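Local structure of FAD dependent oxidoreductase domain-containing protein (Deinococcus radiodurans R1, 3C4N) at residues M47-L58 / L384-S395; G226-P237 / P368-G376. The protein is of uncharacterised function but binds ADP in this crystal and is probably an FAD-dependent oxidoreductase of the ETF-QO/FixC family. All coordinates share one frame; numbering follows the deposited sequence.

Contact 1: residues M47-L58 / L384-S395; sequences MGAACAFYLRQL and LAAAHELAQRVS. With ADP (adenosine-5'-diphosphate), chain C.
Tyr54 and His388 meet through different choices of first torsion. Tyr54 CG lies anti to its own carbonyl carbon (chi1 -65°), which lays the ring along helix 384-395. The backbone of His388 puts CB over one face of the Tyr54 ring, 3.9 Å from the ring centroid, a CH-pi contact. With His388 CG anti to the backbone N (chi1 177°), the imidazole is brought edge-on to the same face. The two rings form a T-shaped pair, centroids 5.0 Å apart and planes at 77°. At the far end of the ring Tyr54 OH rests against Leu384 CD2 at 3.4 Å, and its polar partner is Gln105. Trp101 stacks on the ring of His388.

The helix axes come within 8.2 Å, and small residues make this closeness possible. Ala387 fits as a knob among Met47, Ala50, Cys51 and Tyr54. Ala391 does the same among Cys51, Tyr54, Leu55 and Leu58, its CB 3.6 Å from Tyr54 CB. Leu55 CD2 reaches over the backbone to lie 3.4 Å from Ala391 O. Ser395 OG gives Leu58 O a weak hydrogen bond of 3.5 Å. Replacing Tyr54 by an alanine would probably leave His388 without its aromatic face and Gln105 without its hydroxyl mate, and open a gap beside Leu384.

Met47, a selenomethionine here, bends its methyl CE back to Ala386 and Ala387, while its N gives ADP O2B a nearly straight hydrogen bond of 2.9 Å. Helix 46-58 follows strand 36-42 and carries Gly48 of a GxGxxG pattern, consistent with a Rossmann-type nucleotide-binding helix. The chemistry across the helices is thus almost wholly apolar and aromatic. The charged phosphate is met at the N-terminal end of 47-58, where the helix dipole would probably help to offset its charge.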
loop_
_atom_site.group_PDB
_atom_site.type_symbol
_atom_site.label_atom_id
_atom_site.label_comp_id
_atom_site.label_asym_id
_atom_site.label_seq_id
_atom_site.Cartn_x
_atom_site.Cartn_y
_atom_site.Cartn_z
HETATM N N MSE A 47 0.389 8.280 -13.882
HETATM C CA MSE A 47 -0.901 8.910 -14.104
HETATM C C MSE A 47 -1.937 8.653 -13.015
HETATM O O MSE A 47 -2.432 9.594 -12.397
HETATM C CB MSE A 47 -1.446 8.470 -15.463
HETATM C CG MSE A 47 -0.558 8.953 -16.667
HETATM SE SE MSE A 47 -0.087 10.893 -16.721
HETATM C CE MSE A 47 -1.874 11.666 -16.762
ATOM N N GLY A 48 -2.280 7.386 -12.792
ATOM C CA GLY A 48 -3.259 7.047 -11.767
ATOM C C GLY A 48 -2.838 7.471 -10.364
ATOM O O GLY A 48 -3.619 7.985 -9.563
ATOM N N ALA A 49 -1.575 7.254 -10.057
ATOM C CA ALA A 49 -1.063 7.628 -8.756
ATOM C C ALA A 49 -1.164 9.138 -8.561
ATOM O O ALA A 49 -1.518 9.595 -7.481
ATOM C CB ALA A 49 0.389 7.175 -8.612
ATOM N N ALA A 50 -0.844 9.917 -9.589
ATOM C CA ALA A 50 -0.913 11.375 -9.455
ATOM C C ALA A 50 -2.353 11.844 -9.310
ATOM O O ALA A 50 -2.657 12.712 -8.488
ATOM C CB ALA A 50 -0.274 12.051 -10.654
ATOM N N CYS A 51 -3.233 11.257 -10.117
ATOM C CA CYS A 51 -4.646 11.603 -10.094
ATOM C C CYS A 51 -5.246 11.276 -8.729
ATOM O O CYS A 51 -6.007 12.073 -8.184
ATOM C CB CYS A 51 -5.385 10.852 -11.205
ATOM S SG CYS A 51 -7.009 11.526 -11.595
ATOM N N ALA A 52 -4.895 10.115 -8.170
ATOM C CA ALA A 52 -5.418 9.720 -6.855
ATOM C C ALA A 52 -4.925 10.692 -5.791
ATOM O O ALA A 52 -5.650 11.018 -4.852
ATOM C CB ALA A 52 -4.995 8.297 -6.506
ATOM N N PHE A 53 -3.692 11.161 -5.950
ATOM C CA PHE A 53 -3.136 12.117 -5.006
ATOM C C PHE A 53 -3.913 13.443 -5.067
ATOM O O PHE A 53 -4.385 13.936 -4.041
ATOM C CB PHE A 53 -1.660 12.356 -5.308
ATOM C CG PHE A 53 -1.071 13.492 -4.545
ATOM C CD1 PHE A 53 -0.965 13.437 -3.164
ATOM C CD2 PHE A 53 -0.631 14.629 -5.207
ATOM C CE1 PHE A 53 -0.421 14.507 -2.441
ATOM C CE2 PHE A 53 -0.088 15.705 -4.504
ATOM C CZ PHE A 53 0.019 15.644 -3.117
ATOM N N TYR A 54 -4.073 13.998 -6.267
ATOM C CA TYR A 54 -4.778 15.264 -6.416
ATOM C C TYR A 54 -6.236 15.166 -5.967
ATOM O O TYR A 54 -6.787 16.128 -5.437
ATOM C CB TYR A 54 -4.716 15.767 -7.860
ATOM C CG TYR A 54 -3.327 16.126 -8.323
ATOM C CD1 TYR A 54 -2.541 17.029 -7.602
ATOM C CD2 TYR A 54 -2.796 15.565 -9.478
ATOM C CE1 TYR A 54 -1.253 17.361 -8.027
ATOM C CE2 TYR A 54 -1.519 15.884 -9.914
ATOM C CZ TYR A 54 -0.745 16.779 -9.194
ATOM O OH TYR A 54 0.530 17.082 -9.638
ATOM N N LEU A 55 -6.860 14.011 -6.173
ATOM C CA LEU A 55 -8.236 13.845 -5.743
ATOM C C LEU A 55 -8.329 13.804 -4.220
ATOM O O LEU A 55 -9.316 14.272 -3.647
ATOM C CB LEU A 55 -8.850 12.580 -6.341
ATOM C CG LEU A 55 -9.283 12.745 -7.798
ATOM C CD1 LEU A 55 -9.608 11.374 -8.390
ATOM C CD2 LEU A 55 -10.501 13.678 -7.866
ATOM N N ARG A 56 -7.309 13.263 -3.560
ATOM C CA ARG A 56 -7.325 13.198 -2.097
ATOM C C ARG A 56 -7.223 14.590 -1.497
ATOM O O ARG A 56 -7.710 14.833 -0.395
ATOM C CB ARG A 56 -6.178 12.335 -1.548
ATOM C CG ARG A 56 -6.274 10.843 -1.875
ATOM C CD ARG A 56 -7.616 10.265 -1.481
ATOM N NE ARG A 56 -7.902 10.435 -0.062
ATOM C CZ ARG A 56 -9.103 10.243 0.475
ATOM N NH1 ARG A 56 -10.123 9.880 -0.286
ATOM N NH2 ARG A 56 -9.293 10.411 1.773
ATOM N N GLN A 57 -6.581 15.506 -2.215
ATOM C CA GLN A 57 -6.455 16.862 -1.708
ATOM C C GLN A 57 -7.597 17.762 -2.162
ATOM O O GLN A 57 -7.973 18.697 -1.453
ATOM C CB GLN A 57 -5.110 17.457 -2.113
ATOM C CG GLN A 57 -3.953 16.737 -1.468
ATOM C CD GLN A 57 -2.654 17.482 -1.615
ATOM O OE1 GLN A 57 -2.317 17.946 -2.706
ATOM N NE2 GLN A 57 -1.906 17.598 -0.518
ATOM N N LEU A 58 -8.156 17.469 -3.335
ATOM C CA LEU A 58 -9.265 18.255 -3.867
ATOM C C LEU A 58 -10.612 17.829 -3.263
ATOM O O LEU A 58 -11.470 18.672 -2.995
ATOM C CB LEU A 58 -9.299 18.151 -5.400
ATOM C CG LEU A 58 -8.177 18.931 -6.104
ATOM C CD1 LEU A 58 -7.970 18.449 -7.531
ATOM C CD2 LEU A 58 -8.531 20.418 -6.077
ATOM N N LEU A 384 1.550 15.230 -15.080
ATOM C CA LEU A 384 0.862 15.696 -13.881
ATOM C C LEU A 384 -0.332 16.584 -14.219
ATOM O O LEU A 384 -1.430 16.369 -13.715
ATOM C CB LEU A 384 1.830 16.462 -12.966
ATOM C CG LEU A 384 2.927 15.629 -12.288
ATOM C CD1 LEU A 384 3.949 16.529 -11.550
ATOM C CD2 LEU A 384 2.255 14.684 -11.309
ATOM N N ALA A 385 -0.115 17.561 -15.096
ATOM C CA ALA A 385 -1.160 18.499 -15.494
ATOM C C ALA A 385 -2.445 17.810 -15.905
ATOM O O ALA A 385 -3.536 18.220 -15.488
ATOM C CB ALA A 385 -0.659 19.385 -16.633
ATOM N N ALA A 386 -2.333 16.763 -16.717
ATOM C CA ALA A 386 -3.527 16.052 -17.172
ATOM C C ALA A 386 -4.212 15.294 -16.033
ATOM O O ALA A 386 -5.435 15.139 -16.041
ATOM C CB ALA A 386 -3.175 15.105 -18.325
ATOM N N ALA A 387 -3.436 14.836 -15.049
ATOM C CA ALA A 387 -4.024 14.118 -13.914
ATOM C C ALA A 387 -4.696 15.104 -12.962
ATOM O O ALA A 387 -5.712 14.788 -12.352
ATOM C CB ALA A 387 -2.953 13.314 -13.168
ATOM N N HIS A 388 -4.124 16.295 -12.839
ATOM C CA HIS A 388 -4.689 17.316 -11.968
ATOM C C HIS A 388 -5.962 17.926 -12.553
ATOM O O HIS A 388 -6.903 18.230 -11.824
ATOM C CB HIS A 388 -3.672 18.421 -11.729
ATOM C CG HIS A 388 -4.194 19.545 -10.892
ATOM N ND1 HIS A 388 -4.486 20.789 -11.412
ATOM C CD2 HIS A 388 -4.478 19.613 -9.570
ATOM C CE1 HIS A 388 -4.923 21.574 -10.443
ATOM N NE2 HIS A 388 -4.928 20.885 -9.316
ATOM N N GLU A 389 -5.965 18.114 -13.872
ATOM C CA GLU A 389 -7.095 18.667 -14.609
ATOM C C GLU A 389 -8.274 17.710 -14.417
ATOM O O GLU A 389 -9.388 18.135 -14.119
ATOM C CB GLU A 389 -6.713 18.778 -16.097
ATOM C CG GLU A 389 -7.543 19.711 -16.983
ATOM C CD GLU A 389 -8.858 19.098 -17.481
ATOM O OE1 GLU A 389 -8.875 17.894 -17.818
ATOM O OE2 GLU A 389 -9.873 19.833 -17.551
ATOM N N LEU A 390 -8.019 16.412 -14.553
ATOM C CA LEU A 390 -9.078 15.422 -14.392
ATOM C C LEU A 390 -9.579 15.405 -12.964
ATOM O O LEU A 390 -10.779 15.244 -12.723
ATOM C CB LEU A 390 -8.592 14.019 -14.772
ATOM C CG LEU A 390 -9.619 12.910 -14.502
ATOM C CD1 LEU A 390 -10.890 13.189 -15.295
ATOM C CD2 LEU A 390 -9.034 11.549 -14.847
ATOM N N ALA A 391 -8.663 15.566 -12.013
ATOM C CA ALA A 391 -9.045 15.571 -10.602
ATOM C C ALA A 391 -9.990 16.733 -10.300
ATOM O O ALA A 391 -11.003 16.553 -9.621
ATOM C CB ALA A 391 -7.806 15.649 -9.712
ATOM N N GLN A 392 -9.658 17.918 -10.815
ATOM C CA GLN A 392 -10.484 19.105 -10.613
ATOM C C GLN A 392 -11.901 18.857 -11.119
ATOM O O GLN A 392 -12.869 19.047 -10.384
ATOM C CB GLN A 392 -9.873 20.316 -11.336
ATOM C CG GLN A 392 -8.665 20.931 -10.621
ATOM C CD GLN A 392 -7.978 22.058 -11.417
ATOM O OE1 GLN A 392 -7.463 21.831 -12.519
ATOM N NE2 GLN A 392 -7.955 23.272 -10.848
ATOM N N ARG A 393 -12.021 18.413 -12.366
ATOM C CA ARG A 393 -13.333 18.154 -12.947
ATOM C C ARG A 393 -14.134 17.099 -12.189
ATOM O O ARG A 393 -15.326 17.279 -11.954
ATOM C CB ARG A 393 -13.191 17.771 -14.430
ATOM C CG ARG A 393 -12.712 18.948 -15.294
ATOM C CD ARG A 393 -12.764 18.692 -16.805
ATOM N NE ARG A 393 -11.726 17.774 -17.268
ATOM C CZ ARG A 393 -11.927 16.483 -17.500
ATOM N NH1 ARG A 393 -13.137 15.969 -17.308
ATOM N NH2 ARG A 393 -10.923 15.718 -17.923
ATOM N N VAL A 394 -13.486 16.011 -11.788
ATOM C CA VAL A 394 -14.177 14.953 -11.059
ATOM C C VAL A 394 -14.659 15.476 -9.711
ATOM O O VAL A 394 -15.776 15.190 -9.262
ATOM C CB VAL A 394 -13.242 13.742 -10.830
ATOM C CG1 VAL A 394 -13.909 12.722 -9.907
ATOM C CG2 VAL A 394 -12.910 13.096 -12.157
ATOM N N SER A 395 -13.799 16.257 -9.071
ATOM C CA SER A 395 -14.106 16.835 -7.775
ATOM C C SER A 395 -15.303 17.802 -7.865
ATOM O O SER A 395 -16.175 17.802 -6.998
ATOM C CB SER A 395 -12.858 17.543 -7.244
ATOM O OG SER A 395 -13.104 18.181 -6.009
HETATM P PB ADP C . 0.863 5.276 -17.025
HETATM O O1B ADP C . -0.129 5.870 -17.922
HETATM O O2B ADP C . 1.008 6.136 -15.684
HETATM O O3B ADP C . 2.300 5.183 -17.758
HETATM P PA ADP C . 1.513 2.778 -16.431
HETATM O O1A ADP C . 1.559 1.929 -17.637
HETATM O O2A ADP C . 2.965 3.462 -16.216
HETATM O O3A ADP C . 0.350 3.877 -16.552
HETATM O "O5'" ADP C . 1.001 2.012 -15.123
HETATM C "C5'" ADP C . -0.388 2.126 -15.078
HETATM C "C4'" ADP C . -0.978 1.055 -14.200
HETATM O "O4'" ADP C . -2.252 0.381 -14.376
HETATM C "C3'" ADP C . 0.106 0.050 -14.431
HETATM O "O3'" ADP C . 1.213 0.320 -13.569
HETATM C "C2'" ADP C . -0.554 -1.308 -14.177
HETATM O "O2'" ADP C . 0.149 -2.017 -13.142
HETATM C "C1'" ADP C . -2.016 -0.934 -13.806
HETATM N N9 ADP C . -3.025 -1.713 -14.449
HETATM C C8 ADP C . -3.049 -2.010 -15.821
HETATM N N7 ADP C . -4.093 -2.778 -16.079
HETATM C C5 ADP C . -4.799 -2.973 -14.934
HETATM C C6 ADP C . -6.035 -3.583 -14.594
HETATM N N6 ADP C . -6.977 -3.909 -15.592
HETATM N N1 ADP C . -6.421 -3.606 -13.298
HETATM C C2 ADP C . -5.686 -3.041 -12.341
HETATM N N3 ADP C . -4.590 -2.422 -12.591
HETATM C C4 ADP C . -4.115 -2.279 -13.895
#

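Contact 2: residues G226-P237 / P368-G376; sequences GVIIVAAGAAGP and PGLHLLLGG. With ADP (adenosine-5'-diphosphate), chain C.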
loop_
_atom_site.group_PDB
_atom_site.type_symbol
_atom_site.label_atom_id
_atom_site.label_comp_id
_atom_site.label_asym_id
_atom_site.label_seq_id
_atom_site.Cartn_x
_atom_site.Cartn_y
_atom_site.Cartn_z
ATOM N N GLY A 226 -19.187 5.557 -7.893
ATOM C CA GLY A 226 -19.869 6.656 -8.562
ATOM C C GLY A 226 -19.025 7.196 -9.702
ATOM O O GLY A 226 -19.547 7.687 -10.705
ATOM N N VAL A 227 -17.709 7.110 -9.540
ATOM C CA VAL A 227 -16.789 7.582 -10.558
ATOM C C VAL A 227 -15.636 6.604 -10.701
ATOM O O VAL A 227 -15.059 6.170 -9.705
ATOM C CB VAL A 227 -16.205 8.981 -10.213
ATOM C CG1 VAL A 227 -15.368 9.486 -11.381
ATOM C CG2 VAL A 227 -17.328 9.971 -9.911
ATOM N N ILE A 228 -15.314 6.262 -11.947
ATOM C CA ILE A 228 -14.234 5.330 -12.264
ATOM C C ILE A 228 -13.219 5.950 -13.224
ATOM O O ILE A 228 -13.545 6.278 -14.369
ATOM C CB ILE A 228 -14.780 4.049 -12.929
ATOM C CG1 ILE A 228 -15.699 3.307 -11.954
ATOM C CG2 ILE A 228 -13.625 3.179 -13.406
ATOM C CD1 ILE A 228 -16.397 2.101 -12.550
ATOM N N ILE A 229 -11.987 6.100 -12.746
ATOM C CA ILE A 229 -10.904 6.653 -13.546
ATOM C C ILE A 229 -10.019 5.514 -14.046
ATOM O O ILE A 229 -9.406 4.796 -13.257
ATOM C CB ILE A 229 -10.057 7.640 -12.718
ATOM C CG1 ILE A 229 -10.941 8.801 -12.267
ATOM C CG2 ILE A 229 -8.875 8.137 -13.528
ATOM C CD1 ILE A 229 -10.227 9.804 -11.419
ATOM N N VAL A 230 -9.982 5.354 -15.367
ATOM C CA VAL A 230 -9.196 4.320 -16.030
ATOM C C VAL A 230 -7.800 4.826 -16.367
ATOM O O VAL A 230 -7.574 5.422 -17.422
ATOM C CB VAL A 230 -9.887 3.858 -17.334
ATOM C CG1 VAL A 230 -9.011 2.890 -18.087
ATOM C CG2 VAL A 230 -11.216 3.221 -17.020
ATOM N N ALA A 231 -6.867 4.569 -15.453
ATOM C CA ALA A 231 -5.466 4.969 -15.596
ATOM C C ALA A 231 -4.601 3.726 -15.769
ATOM O O ALA A 231 -3.551 3.619 -15.147
ATOM C CB ALA A 231 -5.019 5.730 -14.363
ATOM N N ALA A 232 -5.036 2.804 -16.626
ATOM C CA ALA A 232 -4.306 1.572 -16.836
ATOM C C ALA A 232 -3.212 1.733 -17.870
ATOM O O ALA A 232 -2.625 0.754 -18.319
ATOM C CB ALA A 232 -5.267 0.466 -17.251
ATOM N N GLY A 233 -2.918 2.977 -18.231
ATOM C CA GLY A 233 -1.897 3.223 -19.230
ATOM C C GLY A 233 -2.333 2.651 -20.569
ATOM O O GLY A 233 -3.509 2.711 -20.929
ATOM N N ALA A 234 -1.377 2.080 -21.294
ATOM C CA ALA A 234 -1.618 1.490 -22.604
ATOM C C ALA A 234 -2.737 0.455 -22.585
ATOM O O ALA A 234 -3.381 0.214 -23.604
ATOM C CB ALA A 234 -0.343 0.863 -23.123
ATOM N N ALA A 235 -2.983 -0.152 -21.430
ATOM C CA ALA A 235 -4.035 -1.153 -21.332
ATOM C C ALA A 235 -5.402 -0.511 -21.075
ATOM O O ALA A 235 -6.418 -1.203 -20.972
ATOM C CB ALA A 235 -3.698 -2.163 -20.216
ATOM N N GLY A 236 -5.430 0.815 -20.986
ATOM C CA GLY A 236 -6.682 1.517 -20.733
ATOM C C GLY A 236 -7.720 1.366 -21.829
ATOM O O GLY A 236 -8.876 1.083 -21.538
ATOM N N PRO A 237 -7.348 1.572 -23.103
ATOM C CA PRO A 237 -8.300 1.437 -24.212
ATOM C C PRO A 237 -8.996 0.069 -24.274
ATOM O O PRO A 237 -10.213 -0.006 -24.401
ATOM C CB PRO A 237 -7.432 1.709 -25.433
ATOM C CG PRO A 237 -6.501 2.777 -24.910
ATOM C CD PRO A 237 -6.099 2.204 -23.563
ATOM N N PRO A 368 -21.038 8.505 -18.538
ATOM C CA PRO A 368 -21.281 9.118 -17.236
ATOM C C PRO A 368 -20.425 8.510 -16.124
ATOM O O PRO A 368 -20.496 7.311 -15.861
ATOM C CB PRO A 368 -22.774 8.888 -17.039
ATOM C CG PRO A 368 -23.305 9.056 -18.444
ATOM C CD PRO A 368 -22.306 8.231 -19.241
ATOM N N GLY A 369 -19.608 9.352 -15.495
ATOM C CA GLY A 369 -18.753 8.908 -14.409
ATOM C C GLY A 369 -17.555 8.056 -14.795
ATOM O O GLY A 369 -16.798 7.626 -13.924
ATOM N N LEU A 370 -17.381 7.817 -16.094
ATOM C CA LEU A 370 -16.272 7.008 -16.593
ATOM C C LEU A 370 -15.229 7.836 -17.352
ATOM O O LEU A 370 -15.530 8.406 -18.405
ATOM C CB LEU A 370 -16.794 5.899 -17.509
ATOM C CG LEU A 370 -15.739 4.893 -17.957
ATOM C CD1 LEU A 370 -15.272 4.099 -16.733
ATOM C CD2 LEU A 370 -16.315 3.951 -18.992
ATOM N N HIS A 371 -14.009 7.893 -16.817
ATOM C CA HIS A 371 -12.926 8.654 -17.442
ATOM C C HIS A 371 -11.745 7.803 -17.857
ATOM O O HIS A 371 -11.342 6.890 -17.137
ATOM C CB HIS A 371 -12.408 9.741 -16.502
ATOM C CG HIS A 371 -13.456 10.720 -16.092
ATOM N ND1 HIS A 371 -14.262 10.526 -14.992
ATOM C CD2 HIS A 371 -13.874 11.870 -16.668
ATOM C CE1 HIS A 371 -15.134 11.515 -14.908
ATOM N NE2 HIS A 371 -14.922 12.344 -15.913
ATOM N N LEU A 372 -11.190 8.112 -19.023
ATOM C CA LEU A 372 -10.021 7.402 -19.522
ATOM C C LEU A 372 -8.827 8.364 -19.502
ATOM O O LEU A 372 -8.789 9.335 -20.256
ATOM C CB LEU A 372 -10.277 6.885 -20.943
ATOM C CG LEU A 372 -9.068 6.309 -21.697
ATOM C CD1 LEU A 372 -8.510 5.094 -20.971
ATOM C CD2 LEU A 372 -9.502 5.927 -23.099
ATOM N N LEU A 373 -7.867 8.081 -18.624
ATOM C CA LEU A 373 -6.664 8.891 -18.444
ATOM C C LEU A 373 -5.516 8.311 -19.244
ATOM O O LEU A 373 -5.153 7.151 -19.070
ATOM C CB LEU A 373 -6.273 8.917 -16.959
ATOM C CG LEU A 373 -5.056 9.724 -16.476
ATOM C CD1 LEU A 373 -5.140 11.144 -17.013
ATOM C CD2 LEU A 373 -5.016 9.735 -14.946
ATOM N N LEU A 374 -4.944 9.123 -20.117
ATOM C CA LEU A 374 -3.828 8.681 -20.931
ATOM C C LEU A 374 -2.624 9.578 -20.685
ATOM O O LEU A 374 -2.756 10.805 -20.585
ATOM C CB LEU A 374 -4.217 8.715 -22.413
ATOM C CG LEU A 374 -4.659 7.415 -23.102
ATOM C CD1 LEU A 374 -5.401 6.531 -22.147
ATOM C CD2 LEU A 374 -5.504 7.739 -24.330
ATOM N N GLY A 375 -1.461 8.942 -20.574
ATOM C CA GLY A 375 -0.200 9.635 -20.376
ATOM C C GLY A 375 0.461 9.731 -21.739
ATOM O O GLY A 375 0.202 10.682 -22.469
ATOM N N GLY A 376 1.299 8.759 -22.099
ATOM C CA GLY A 376 1.936 8.791 -23.410
ATOM C C GLY A 376 3.366 9.313 -23.487
ATOM O O GLY A 376 3.919 9.768 -22.483
HETATM P PB ADP C . 0.863 5.276 -17.025
HETATM O O1B ADP C . -0.129 5.870 -17.922
HETATM O O2B ADP C . 1.008 6.136 -15.684
HETATM O O3B ADP C . 2.300 5.183 -17.758
HETATM P PA ADP C . 1.513 2.778 -16.431
HETATM O O1A ADP C . 1.559 1.929 -17.637
HETATM O O2A ADP C . 2.965 3.462 -16.216
HETATM O O3A ADP C . 0.350 3.877 -16.552
HETATM O "O5'" ADP C . 1.001 2.012 -15.123
HETATM C "C5'" ADP C . -0.388 2.126 -15.078
HETATM C "C4'" ADP C . -0.978 1.055 -14.200
HETATM O "O4'" ADP C . -2.252 0.381 -14.376
HETATM C "C3'" ADP C . 0.106 0.050 -14.431
HETATM O "O3'" ADP C . 1.213 0.320 -13.569
HETATM C "C2'" ADP C . -0.554 -1.308 -14.177
HETATM O "O2'" ADP C . 0.149 -2.017 -13.142
HETATM C "C1'" ADP C . -2.016 -0.934 -13.806
HETATM N N9 ADP C . -3.025 -1.713 -14.449
HETATM C C8 ADP C . -3.049 -2.010 -15.821
HETATM N N7 ADP C . -4.093 -2.778 -16.079
HETATM C C5 ADP C . -4.799 -2.973 -14.934
HETATM C C6 ADP C . -6.035 -3.583 -14.594
HETATM N N6 ADP C . -6.977 -3.909 -15.592
HETATM N N1 ADP C . -6.421 -3.606 -13.298
HETATM C C2 ADP C . -5.686 -3.041 -12.341
HETATM N N3 ADP C . -4.590 -2.422 -12.591
HETATM C C4 ADP C . -4.115 -2.279 -13.895
HETATM O O HOH W 1 -3.088 5.956 -17.454
HETATM O O HOH W 2 -5.376 4.094 -19.426
#
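Ile228 N to Gly369 O is the first of four backbone hydrogen bonds that pair strand 227-230 with strand 370-374 in parallel. Ile228 O takes His371 N. Val230 N then binds His371 O at 2.7 Å, and Leu373 N reaches Val230 O from above the carbonyl plane. The first three bonds are nearly straight. Gly369 has positive phi, and a CB there would clash with Gly226 O.

Apolar contacts line both faces. Leu370 CD1 lies 3.8 Å from Ile228 CG2, and Val230 CG1 meets Leu372 CD1 at 3.7 Å on the same face. His371 and Ile229 share the other face. The edge of the imidazole approaches Val227 CG1, with ND1 3.9 Å away. This ND1 is buried without a polar partner in the model.

Water extends the polar link beyond the strands. Water 1 accepts from Gly233 N and donates to Leu373 O at 2.9 Å and to ADP O1B at 3.0 Å. A CB on Gly233 would run into ADP O1A.

Strand 227-230 lies between strands 36-42 and 370-374, all parallel, and its end runs into Ala231-Gly233 at the ADP pocket. This is consistent with the Rossmann-type fold of FAD-dependent oxidoreductases.

Contact 1 is a helix pair lying against the sheet that contact 2 helps to form. Their centres are 12 Å apart. Met47 CE meets Leu373 CD1 at 3.3 Å, and Leu55 CD1 meets Ile229 CD1 at 3.5 Å. On the second helix Leu390 CD1 reaches His371 CD2, also at 3.5 Å. Strand 370-374 is followed in the chain by helix 379-398. Both contacts reach ADP. Segment 47-58 meets it directly at the phosphate, and Gly48 CA packs on Ala231 CB at 3.4 Å. Segment 226-237 lines the ribose and adenine through Ala232 and also reaches the beta-phosphate, with Gly233 CA 3.4 Å from ADP O1B. Thr79 and Ala195 add hydrogen bonds to the ligand.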